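Local atomic coordinates of TRAP dicarboxylate transporter-DctP subunit (PDB entry 4NHB), a protein that binds sn-glycerol-3-phosphate and probably delivers it, as the periplasmic solute-binding subunit of a TRAP transporter, to the membrane components of the system. Residues L99-A104 with T135-L140; A145-F150 with D267-M272. All coordinates share one frame; numbering follows the deposited sequence.

Contact 1. Residues L99-A104 with T135-L140; sequences LHPAMA and TEKSGL
The end of helix 134-138 in this periplasmic binding-protein fold meets the loop that follows strand 89-92, and K137 does most of the bridging. Its CG is anti to the carbonyl carbon and the chain runs extended from there, crossing the H100 ring at about a right angle. On the way, K137 CD passes 3.3 Å from the carbonyl oxygen L99 O, and the ammonium reaches the ring edge, close to its plane, where K137 NZ gives a weak hydrogen bond to H100 ND1 at 3.3 Å. The stronger polar partner of the imidazole is on its other nitrogen: H100 NE2 bonds to the carbonyl of I130, which helps fix the ring's rotation. One residue on, S138 CB packs against L99 CD1 at 3.9 Å. S138 carries its OG between the backbone N and the carbonyl carbon (chi1 62°), and from there S138 OG accepts from L140 N at 3.0 Å, an ST turn that closes the helix end as G139 takes a positive phi. S138 OG also bonds to F134 O. Around the contact, R83 of helix 75-84 touches L99 and bonds to the S138 carbonyl, while L140 begins strand 140-142.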
loop_
_atom_site.group_PDB
_atom_site.type_symbol
_atom_site.label_atom_id
_atom_site.label_comp_id
_atom_site.label_asym_id
_atom_site.label_seq_id
_atom_site.Cartn_x
_atom_site.Cartn_y
_atom_site.Cartn_z
ATOM N N LEU A 99 3.143 -0.481 14.640
ATOM C CA LEU A 99 4.432 -0.355 15.294
ATOM C C LEU A 99 4.969 1.060 15.379
ATOM O O LEU A 99 5.933 1.313 16.100
ATOM C CB LEU A 99 5.441 -1.141 14.502
ATOM C CG LEU A 99 4.989 -2.543 14.097
ATOM C CD1 LEU A 99 6.012 -3.160 13.198
ATOM C CD2 LEU A 99 4.793 -3.361 15.324
ATOM N N HIS A 100 4.396 1.969 14.599
ATOM C CA HIS A 100 4.959 3.306 14.473
ATOM C C HIS A 100 3.923 4.163 13.795
ATOM O O HIS A 100 3.754 4.118 12.565
ATOM C CB HIS A 100 6.283 3.267 13.703
ATOM C CG HIS A 100 6.926 4.604 13.518
ATOM N ND1 HIS A 100 7.274 5.416 14.575
ATOM C CD2 HIS A 100 7.290 5.273 12.397
ATOM C CE1 HIS A 100 7.828 6.521 14.117
ATOM N NE2 HIS A 100 7.851 6.459 12.798
ATOM N N PRO A 101 3.172 4.915 14.597
ATOM C CA PRO A 101 2.042 5.672 14.054
ATOM C C PRO A 101 2.350 6.496 12.805
ATOM O O PRO A 101 1.460 6.615 11.973
ATOM C CB PRO A 101 1.629 6.549 15.235
ATOM C CG PRO A 101 1.908 5.651 16.431
ATOM C CD PRO A 101 3.124 4.837 16.071
ATOM N N ALA A 102 3.551 7.037 12.664
ATOM C CA ALA A 102 3.825 7.931 11.563
ATOM C C ALA A 102 3.702 7.182 10.223
ATOM O O ALA A 102 3.362 7.798 9.196
ATOM C CB ALA A 102 5.207 8.566 11.686
ATOM N N MET A 103 3.945 5.870 10.241
ATOM C CA MET A 103 3.838 5.063 9.001
ATOM C C MET A 103 2.476 5.221 8.358
ATOM O O MET A 103 2.347 5.132 7.124
ATOM C CB MET A 103 4.129 3.598 9.275
ATOM C CG MET A 103 5.495 3.318 9.832
ATOM S SD MET A 103 6.811 3.914 8.777
ATOM C CE MET A 103 7.420 2.438 7.986
ATOM N N ALA A 104 1.447 5.440 9.180
ATOM C CA ALA A 104 0.099 5.683 8.649
ATOM C C ALA A 104 0.101 6.834 7.667
ATOM O O ALA A 104 -0.650 6.830 6.709
ATOM C CB ALA A 104 -0.887 5.973 9.769
ATOM N N THR A 135 12.825 1.969 12.747
ATOM C CA THR A 135 13.627 0.755 12.861
ATOM C C THR A 135 13.918 0.419 14.320
ATOM O O THR A 135 13.994 -0.742 14.697
ATOM C CB THR A 135 14.972 0.888 12.150
ATOM O OG1 THR A 135 14.774 1.062 10.749
ATOM C CG2 THR A 135 15.806 -0.355 12.379
ATOM N N GLU A 136 14.108 1.457 15.125
ATOM C CA GLU A 136 14.333 1.297 16.553
ATOM C C GLU A 136 13.138 0.645 17.216
ATOM O O GLU A 136 13.295 -0.163 18.121
ATOM C CB GLU A 136 14.589 2.664 17.198
ATOM C CG GLU A 136 15.945 3.255 16.841
ATOM C CD GLU A 136 15.887 4.294 15.718
ATOM O OE1 GLU A 136 15.208 4.075 14.662
ATOM O OE2 GLU A 136 16.517 5.349 15.928
ATOM N N LYS A 137 11.940 1.015 16.765
ATOM C CA LYS A 137 10.704 0.457 17.310
ATOM C C LYS A 137 10.363 -0.950 16.789
ATOM O O LYS A 137 9.673 -1.734 17.466
ATOM C CB LYS A 137 9.528 1.372 16.980
ATOM C CG LYS A 137 9.531 2.722 17.671
ATOM C CD LYS A 137 8.122 3.286 17.671
ATOM C CE LYS A 137 8.114 4.804 17.732
ATOM N NZ LYS A 137 6.717 5.328 17.826
ATOM N N SER A 138 10.823 -1.270 15.581
ATOM C CA SER A 138 10.258 -2.405 14.857
ATOM C C SER A 138 11.229 -3.553 14.617
ATOM O O SER A 138 10.821 -4.693 14.499
ATOM C CB SER A 138 9.719 -1.922 13.498
ATOM O OG SER A 138 10.772 -1.388 12.709
ATOM N N GLY A 139 12.512 -3.250 14.518
ATOM C CA GLY A 139 13.479 -4.251 14.106
ATOM C C GLY A 139 13.496 -4.405 12.593
ATOM O O GLY A 139 14.174 -5.291 12.086
ATOM N N LEU A 140 12.763 -3.530 11.881
ATOM C CA LEU A 140 12.701 -3.562 10.419
ATOM C C LEU A 140 13.276 -2.286 9.809
ATOM O O LEU A 140 13.189 -1.205 10.388
ATOM C CB LEU A 140 11.255 -3.718 9.925
ATOM C CG LEU A 140 10.478 -4.931 10.462
ATOM C CD1 LEU A 140 9.057 -4.899 10.036
ATOM C CD2 LEU A 140 11.094 -6.204 10.017
#

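Contact 2. Residues A145-F150 with D267-M272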
loop_
_atom_site.group_PDB
_atom_site.type_symbol
_atom_site.label_atom_id
_atom_site.label_comp_id
_atom_site.label_asym_id
_atom_site.label_seq_id
_atom_site.Cartn_x
_atom_site.Cartn_y
_atom_site.Cartn_z
ATOM N N ALA A 145 9.691 2.867 -1.178
ATOM C CA ALA A 145 8.258 3.181 -1.176
ATOM C C ALA A 145 7.768 3.183 -2.631
ATOM O O ALA A 145 8.460 3.655 -3.518
ATOM C CB ALA A 145 8.022 4.497 -0.535
ATOM N N PHE A 146 6.592 2.622 -2.893
ATOM C CA PHE A 146 6.131 2.538 -4.245
ATOM C C PHE A 146 4.620 2.434 -4.197
ATOM O O PHE A 146 4.039 2.018 -3.181
ATOM C CB PHE A 146 6.786 1.356 -4.977
ATOM C CG PHE A 146 6.569 0.007 -4.314
ATOM C CD1 PHE A 146 5.413 -0.720 -4.529
ATOM C CD2 PHE A 146 7.525 -0.527 -3.451
ATOM C CE1 PHE A 146 5.227 -1.959 -3.906
ATOM C CE2 PHE A 146 7.341 -1.756 -2.836
ATOM C CZ PHE A 146 6.192 -2.471 -3.063
ATOM N N PRO A 147 3.959 2.821 -5.282
ATOM C CA PRO A 147 2.501 2.858 -5.160
ATOM C C PRO A 147 1.829 1.536 -5.591
ATOM O O PRO A 147 2.356 0.798 -6.433
ATOM C CB PRO A 147 2.111 3.934 -6.164
ATOM C CG PRO A 147 3.182 3.808 -7.261
ATOM C CD PRO A 147 4.448 3.435 -6.527
ATOM N N LEU A 148 0.639 1.297 -5.061
ATOM C CA LEU A 148 -0.283 0.297 -5.593
ATOM C C LEU A 148 -1.417 0.996 -6.354
ATOM O O LEU A 148 -2.093 0.375 -7.178
ATOM C CB LEU A 148 -0.824 -0.629 -4.478
ATOM C CG LEU A 148 0.018 -1.869 -4.071
ATOM C CD1 LEU A 148 1.437 -1.556 -3.740
ATOM C CD2 LEU A 148 -0.631 -2.683 -2.952
ATOM N N GLY A 149 -1.587 2.282 -6.087
ATOM C CA GLY A 149 -2.535 3.089 -6.814
ATOM C C GLY A 149 -3.555 3.773 -5.938
ATOM O O GLY A 149 -3.793 3.366 -4.807
ATOM N N PHE A 150 -4.174 4.825 -6.480
ATOM C CA PHE A 150 -5.247 5.505 -5.822
ATOM C C PHE A 150 -6.465 4.607 -5.601
ATOM O O PHE A 150 -6.790 3.782 -6.444
ATOM C CB PHE A 150 -5.651 6.751 -6.628
ATOM C CG PHE A 150 -4.675 7.913 -6.462
ATOM C CD1 PHE A 150 -4.733 8.745 -5.339
ATOM C CD2 PHE A 150 -3.695 8.137 -7.416
ATOM C CE1 PHE A 150 -3.827 9.814 -5.184
ATOM C CE2 PHE A 150 -2.779 9.203 -7.267
ATOM C CZ PHE A 150 -2.848 10.034 -6.161
ATOM N N ASP A 267 11.380 1.999 -8.439
ATOM C CA ASP A 267 11.360 2.878 -9.625
ATOM C C ASP A 267 10.522 2.266 -10.782
ATOM O O ASP A 267 9.756 2.975 -11.460
ATOM C CB ASP A 267 12.805 3.225 -10.054
ATOM C CG ASP A 267 13.438 4.318 -9.162
ATOM O OD1 ASP A 267 12.789 4.813 -8.207
ATOM O OD2 ASP A 267 14.600 4.695 -9.383
ATOM N N ASP A 268 10.626 0.964 -10.969
ATOM C CA ASP A 268 9.876 0.259 -12.008
ATOM C C ASP A 268 8.377 0.336 -11.733
ATOM O O ASP A 268 7.571 0.559 -12.630
ATOM C CB ASP A 268 10.300 -1.202 -12.047
ATOM C CG ASP A 268 11.699 -1.408 -12.669
ATOM O OD1 ASP A 268 12.242 -0.473 -13.272
ATOM O OD2 ASP A 268 12.241 -2.513 -12.537
ATOM N N VAL A 269 8.004 0.137 -10.467
ATOM C CA VAL A 269 6.586 0.107 -10.086
ATOM C C VAL A 269 5.955 1.508 -10.228
ATOM O O VAL A 269 4.803 1.652 -10.739
ATOM C CB VAL A 269 6.400 -0.403 -8.666
ATOM C CG1 VAL A 269 4.952 -0.279 -8.258
ATOM C CG2 VAL A 269 6.903 -1.866 -8.517
ATOM N N TRP A 270 6.676 2.541 -9.764
ATOM C CA TRP A 270 6.185 3.945 -9.919
ATOM C C TRP A 270 5.847 4.177 -11.379
ATOM O O TRP A 270 4.883 4.852 -11.717
ATOM C CB TRP A 270 7.229 5.000 -9.537
ATOM C CG TRP A 270 7.339 5.228 -8.091
ATOM C CD1 TRP A 270 8.325 4.777 -7.269
ATOM C CD2 TRP A 270 6.438 5.974 -7.275
ATOM N NE1 TRP A 270 8.087 5.177 -5.968
ATOM C CE2 TRP A 270 6.932 5.918 -5.944
ATOM C CE3 TRP A 270 5.257 6.670 -7.528
ATOM C CZ2 TRP A 270 6.276 6.524 -4.877
ATOM C CZ3 TRP A 270 4.614 7.280 -6.472
ATOM C CH2 TRP A 270 5.127 7.202 -5.153
ATOM N N ALA A 271 6.699 3.636 -12.242
ATOM C CA ALA A 271 6.548 3.841 -13.677
ATOM C C ALA A 271 5.493 2.974 -14.344
ATOM O O ALA A 271 5.188 3.233 -15.493
ATOM C CB ALA A 271 7.889 3.679 -14.377
ATOM N N MET A 272 4.912 1.971 -13.664
ATOM C CA MET A 272 3.910 1.145 -14.325
ATOM C C MET A 272 2.466 1.330 -13.865
ATOM O O MET A 272 1.569 0.883 -14.530
ATOM C CB MET A 272 4.255 -0.335 -14.213
ATOM C CG MET A 272 4.289 -0.864 -12.832
ATOM S SD MET A 272 4.831 -2.582 -12.791
ATOM C CE MET A 272 6.564 -2.493 -13.175
#
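Tryptophan over proline is the centre of this buried strand-on-helix packing, in which strand 146-155 of the mixed sheet is covered by the long helix 252-286. P147 CD sits above one face of the W270 indole, 3.4 Å from the centroid of the six-membered ring and 17° off its normal, a close CH-pi contact. P147 CG follows over the same ring, 3.5 Å from W270 CE3. F146 CA lies 3.7 Å from W270 NE1. V269 fills the next place: its CG1, anti to the backbone N, reaches F146 CD1 at 3.8 Å and the carbonyl oxygen P147 O at 3.4 Å. The strand and helix segments run in roughly the same direction, crossing at 32° with axes 7.1 Å apart, and V269 and W270 share F146 and P147 between them. Farther out, L115, R119 and M122 of helix 115-122 touch the indole, and P42 of helix 42-57 touches V269. Backbone bonds to V236 and to H238, which binds the sn-glycerol-3-phosphate, tie the strand to its sheet neighbour. Together with P147 on the face, one bond helps set the indole's rotation: W270 NE1 donates to a lone pair of A145 O, in the carbonyl plane but tilted out of the ring plane, at 2.9 Å, bent to 134° at the hydrogen.

Overall arrangement
Contacts 1 and 2 follow one another along the chain without touching: their centres are 22 Å apart, their nearest atoms about 9 Å. Strand 235-243 connects their surroundings, since it pairs with both 140-142 and 146-155. Contact 2 lies deeper, its centre 10 Å from that of the chain against 16 Å for contact 1. Neither contributes a residue to the glycerol-3-phosphate pocket; contact 2 is the nearer of the two. The F146 side chain is about 10 Å from the bound ligand and about 4 Å from the side chain of H238, while that of L99 is about 13 Å from the ligand and about 8 Å from the side chain of Q95.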